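Local coordinates for protein endo-polygalacturonase (Pectobacterium carotovorum subsp. carotovorum, PDB 1BHE) that hydrolyses the alpha-1,4 linkages between galacturonosyl units of polygalacturonic acid, a secreted activity involved in the maceration and soft rot of plant tissue, at residues E258-D269 against A287-N298. Residues are numbered along the deposited sequence; the frame is centred on the assembly and turned at random.
Sequences ETMGVYNVTVDD and AAGVVNGVRYSN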
loop_
_atom_site.group_PDB
_atom_site.type_symbol
_atom_site.label_atom_id
_atom_site.label_comp_id
_atom_site.label_asym_id
_atom_site.label_seq_id
_atom_site.Cartn_x
_atom_site.Cartn_y
_atom_site.Cartn_z
ATOM N N GLU A 258 -10.664 -4.809 6.393
ATOM C CA GLU A 258 -10.688 -6.268 6.571
ATOM C C GLU A 258 -9.771 -6.565 7.748
ATOM O O GLU A 258 -8.556 -6.385 7.660
ATOM C CB GLU A 258 -10.308 -6.961 5.269
ATOM C CG GLU A 258 -11.256 -6.600 4.128
ATOM C CD GLU A 258 -10.846 -5.354 3.372
ATOM O OE1 GLU A 258 -9.900 -4.641 3.758
ATOM O OE2 GLU A 258 -11.468 -5.049 2.336
ATOM N N THR A 259 -10.365 -6.955 8.886
ATOM C CA THR A 259 -9.576 -7.218 10.080
ATOM C C THR A 259 -9.754 -8.643 10.576
ATOM O O THR A 259 -9.824 -8.867 11.787
ATOM C CB THR A 259 -9.901 -6.238 11.230
ATOM O OG1 THR A 259 -11.301 -6.274 11.540
ATOM C CG2 THR A 259 -9.491 -4.812 10.882
ATOM N N MET A 260 -9.736 -9.628 9.686
ATOM C CA MET A 260 -9.900 -11.024 10.085
ATOM C C MET A 260 -8.601 -11.668 10.550
ATOM O O MET A 260 -8.127 -12.625 9.943
ATOM C CB MET A 260 -10.505 -11.820 8.921
ATOM C CG MET A 260 -11.868 -11.295 8.487
ATOM S SD MET A 260 -13.018 -11.255 9.882
ATOM C CE MET A 260 -13.096 -12.993 10.303
ATOM N N GLY A 261 -8.014 -11.174 11.631
ATOM C CA GLY A 261 -6.793 -11.730 12.185
ATOM C C GLY A 261 -5.541 -10.945 11.832
ATOM O O GLY A 261 -4.758 -11.371 10.982
ATOM N N VAL A 262 -5.323 -9.833 12.513
ATOM C CA VAL A 262 -4.148 -8.985 12.361
ATOM C C VAL A 262 -3.399 -9.013 13.691
ATOM O O VAL A 262 -3.983 -8.666 14.723
ATOM C CB VAL A 262 -4.512 -7.536 12.009
ATOM C CG1 VAL A 262 -3.299 -6.621 12.060
ATOM C CG2 VAL A 262 -5.180 -7.488 10.640
ATOM N N TYR A 263 -2.166 -9.512 13.698
ATOM C CA TYR A 263 -1.394 -9.670 14.918
ATOM C C TYR A 263 0.030 -9.133 14.882
ATOM O O TYR A 263 0.721 -9.230 13.868
ATOM C CB TYR A 263 -1.223 -11.184 15.230
ATOM C CG TYR A 263 -2.511 -11.972 15.327
ATOM C CD1 TYR A 263 -3.098 -12.519 14.190
ATOM C CD2 TYR A 263 -3.143 -12.159 16.548
ATOM C CE1 TYR A 263 -4.284 -13.225 14.268
ATOM C CE2 TYR A 263 -4.329 -12.868 16.637
ATOM C CZ TYR A 263 -4.893 -13.391 15.496
ATOM O OH TYR A 263 -6.072 -14.094 15.555
ATOM N N ASN A 264 0.504 -8.655 16.024
ATOM C CA ASN A 264 1.874 -8.222 16.235
ATOM C C ASN A 264 2.397 -7.200 15.242
ATOM O O ASN A 264 3.327 -7.423 14.463
ATOM C CB ASN A 264 2.765 -9.478 16.247
ATOM C CG ASN A 264 4.187 -9.238 16.687
ATOM O OD1 ASN A 264 4.486 -8.331 17.465
ATOM N ND2 ASN A 264 5.114 -10.051 16.179
ATOM N N VAL A 265 1.797 -6.021 15.303
ATOM C CA VAL A 265 2.142 -4.890 14.452
ATOM C C VAL A 265 2.887 -3.840 15.272
ATOM O O VAL A 265 2.358 -3.356 16.277
ATOM C CB VAL A 265 0.884 -4.263 13.828
ATOM C CG1 VAL A 265 1.248 -3.097 12.918
ATOM C CG2 VAL A 265 0.095 -5.307 13.050
ATOM N N THR A 266 4.102 -3.520 14.858
ATOM C CA THR A 266 4.953 -2.569 15.547
ATOM C C THR A 266 5.247 -1.343 14.683
ATOM O O THR A 266 5.879 -1.446 13.631
ATOM C CB THR A 266 6.295 -3.222 15.953
ATOM O OG1 THR A 266 6.062 -4.347 16.810
ATOM C CG2 THR A 266 7.208 -2.244 16.671
ATOM N N VAL A 267 4.778 -0.181 15.130
ATOM C CA VAL A 267 5.003 1.080 14.447
ATOM C C VAL A 267 5.881 1.975 15.328
ATOM O O VAL A 267 5.457 2.299 16.440
ATOM C CB VAL A 267 3.699 1.841 14.139
ATOM C CG1 VAL A 267 4.000 3.129 13.377
ATOM C CG2 VAL A 267 2.712 0.996 13.353
ATOM N N ASP A 268 7.044 2.380 14.846
ATOM C CA ASP A 268 7.945 3.234 15.608
ATOM C C ASP A 268 8.643 4.251 14.711
ATOM O O ASP A 268 9.078 3.936 13.600
ATOM C CB ASP A 268 9.003 2.412 16.359
ATOM C CG ASP A 268 9.902 3.292 17.216
ATOM O OD1 ASP A 268 9.391 3.964 18.134
ATOM O OD2 ASP A 268 11.127 3.328 16.978
ATOM N N ASP A 269 8.779 5.472 15.210
ATOM C CA ASP A 269 9.441 6.554 14.508
ATOM C C ASP A 269 8.735 6.833 13.178
ATOM O O ASP A 269 9.196 6.444 12.104
ATOM C CB ASP A 269 10.926 6.264 14.283
ATOM C CG ASP A 269 11.668 7.462 13.716
ATOM O OD1 ASP A 269 11.096 8.579 13.720
ATOM O OD2 ASP A 269 12.819 7.305 13.264
ATOM N N ALA A 287 -16.594 -7.212 7.898
ATOM C CA ALA A 287 -15.219 -7.721 7.854
ATOM C C ALA A 287 -14.444 -7.616 9.152
ATOM O O ALA A 287 -13.213 -7.778 9.148
ATOM C CB ALA A 287 -14.482 -6.952 6.752
ATOM N N ALA A 288 -15.112 -7.363 10.268
ATOM C CA ALA A 288 -14.436 -7.236 11.552
ATOM C C ALA A 288 -14.001 -8.582 12.121
ATOM O O ALA A 288 -14.741 -9.566 12.059
ATOM C CB ALA A 288 -15.356 -6.534 12.547
ATOM N N GLY A 289 -12.804 -8.622 12.703
ATOM C CA GLY A 289 -12.329 -9.843 13.356
ATOM C C GLY A 289 -11.354 -9.486 14.473
ATOM O O GLY A 289 -11.404 -8.390 15.025
ATOM N N VAL A 290 -10.386 -10.373 14.702
ATOM C CA VAL A 290 -9.377 -10.163 15.718
ATOM C C VAL A 290 -8.239 -9.261 15.258
ATOM O O VAL A 290 -7.609 -9.469 14.225
ATOM C CB VAL A 290 -8.755 -11.504 16.183
ATOM C CG1 VAL A 290 -7.629 -11.288 17.185
ATOM C CG2 VAL A 290 -9.819 -12.410 16.781
ATOM N N VAL A 291 -7.934 -8.275 16.083
ATOM C CA VAL A 291 -6.793 -7.388 15.953
ATOM C C VAL A 291 -6.101 -7.466 17.322
ATOM O O VAL A 291 -6.696 -7.045 18.324
ATOM C CB VAL A 291 -7.118 -5.936 15.602
ATOM C CG1 VAL A 291 -5.880 -5.053 15.727
ATOM C CG2 VAL A 291 -7.701 -5.808 14.198
ATOM N N ASN A 292 -4.901 -8.031 17.380
ATOM C CA ASN A 292 -4.240 -8.179 18.670
ATOM C C ASN A 292 -2.751 -7.882 18.648
ATOM O O ASN A 292 -2.035 -8.397 17.789
ATOM C CB ASN A 292 -4.472 -9.621 19.166
ATOM C CG ASN A 292 -3.715 -9.869 20.461
ATOM O OD1 ASN A 292 -4.146 -9.424 21.525
ATOM N ND2 ASN A 292 -2.579 -10.542 20.384
ATOM N N GLY A 293 -2.304 -7.097 19.619
ATOM C CA GLY A 293 -0.898 -6.764 19.765
ATOM C C GLY A 293 -0.420 -5.729 18.758
ATOM O O GLY A 293 0.325 -6.022 17.820
ATOM N N VAL A 294 -0.908 -4.507 18.921
ATOM C CA VAL A 294 -0.547 -3.387 18.065
ATOM C C VAL A 294 0.104 -2.331 18.957
ATOM O O VAL A 294 -0.511 -1.949 19.961
ATOM C CB VAL A 294 -1.740 -2.776 17.316
ATOM C CG1 VAL A 294 -1.284 -1.627 16.417
ATOM C CG2 VAL A 294 -2.467 -3.816 16.477
ATOM N N ARG A 295 1.313 -1.910 18.633
ATOM C CA ARG A 295 2.015 -0.925 19.442
ATOM C C ARG A 295 2.566 0.213 18.595
ATOM O O ARG A 295 3.331 0.010 17.647
ATOM C CB ARG A 295 3.147 -1.567 20.258
ATOM C CG ARG A 295 4.124 -2.389 19.436
ATOM C CD ARG A 295 4.778 -3.482 20.267
ATOM N NE ARG A 295 3.846 -4.539 20.643
ATOM C CZ ARG A 295 3.515 -5.572 19.880
ATOM N NH1 ARG A 295 4.033 -5.715 18.666
ATOM N NH2 ARG A 295 2.652 -6.473 20.331
ATOM N N TYR A 296 2.168 1.432 18.952
ATOM C CA TYR A 296 2.619 2.628 18.256
ATOM C C TYR A 296 3.514 3.474 19.167
ATOM O O TYR A 296 3.107 3.787 20.291
ATOM C CB TYR A 296 1.464 3.506 17.795
ATOM C CG TYR A 296 0.339 2.871 17.028
ATOM C CD1 TYR A 296 0.383 2.762 15.637
ATOM C CD2 TYR A 296 -0.784 2.395 17.679
ATOM C CE1 TYR A 296 -0.664 2.190 14.937
ATOM C CE2 TYR A 296 -1.840 1.820 16.994
ATOM C CZ TYR A 296 -1.765 1.719 15.615
ATOM O OH TYR A 296 -2.807 1.144 14.931
ATOM N N SER A 297 4.689 3.854 18.681
ATOM C CA SER A 297 5.588 4.662 19.500
ATOM C C SER A 297 6.391 5.650 18.676
ATOM O O SER A 297 6.740 5.403 17.523
ATOM C CB SER A 297 6.536 3.777 20.318
ATOM O OG SER A 297 7.391 3.037 19.468
ATOM N N ASN A 298 6.689 6.797 19.281
ATOM C CA ASN A 298 7.484 7.834 18.643
ATOM C C ASN A 298 6.868 8.309 17.330
ATOM O O ASN A 298 7.503 8.328 16.274
ATOM C CB ASN A 298 8.928 7.362 18.447
ATOM C CG ASN A 298 9.861 8.508 18.130
ATOM O OD1 ASN A 298 9.470 9.679 18.192
ATOM N ND2 ASN A 298 11.101 8.214 17.772
HETATM O O HOH W 1 6.253 0.709 18.966
HETATM O O HOH W 2 12.320 5.662 17.834
HETATM O O HOH W 3 9.251 10.384 14.891
#
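Two successive turns of the right-handed parallel beta-helix of family 28 glycosidases meet where strand 262-268 runs beside 290-297, Val262 pairing with Val291 and Asp268 with Ser297. The strand axes lie 4.7 Å apart, joined by backbone bonds such as Val267 N to Arg295 O (2.9 Å). Inside, Val262 sits on Val291 and Val265 on Val294, while CG2 of Val267 meets CD1 of the Tyr296 ring at 3.7 Å. Branched and aromatic residues suit this buried apolar face, which Ile255 also touches. The outer face is polar. Arg295, bent at chi3, lays its guanidinium back along its own strand beside Gly293, where positive phi favours glycine and a CB would crowd NH2. NH1 turns towards strand 262-268; arginine suits because this one nitrogen donates to both Thr266 OG1 (3.1 Å), in the guanidinium plane, and Asn264 OD1 (2.9 Å), 26° out of it. Asn264 ND2 reaches Asn239 one turn earlier; Thr266 OG1 also bonds the amino-terminal N of Ser1, which bonds Asn264 OD1 weakly. Ser297 OG donates to Asp268 OD1 (2.6 Å) on its anti side, 29° out of the carboxylate plane, and accepts a hydrogen bond from a water that also donates to Val267 O. Apolar packing thus joins these turns inside, while directional side-chain bonds link residues in or near register outside.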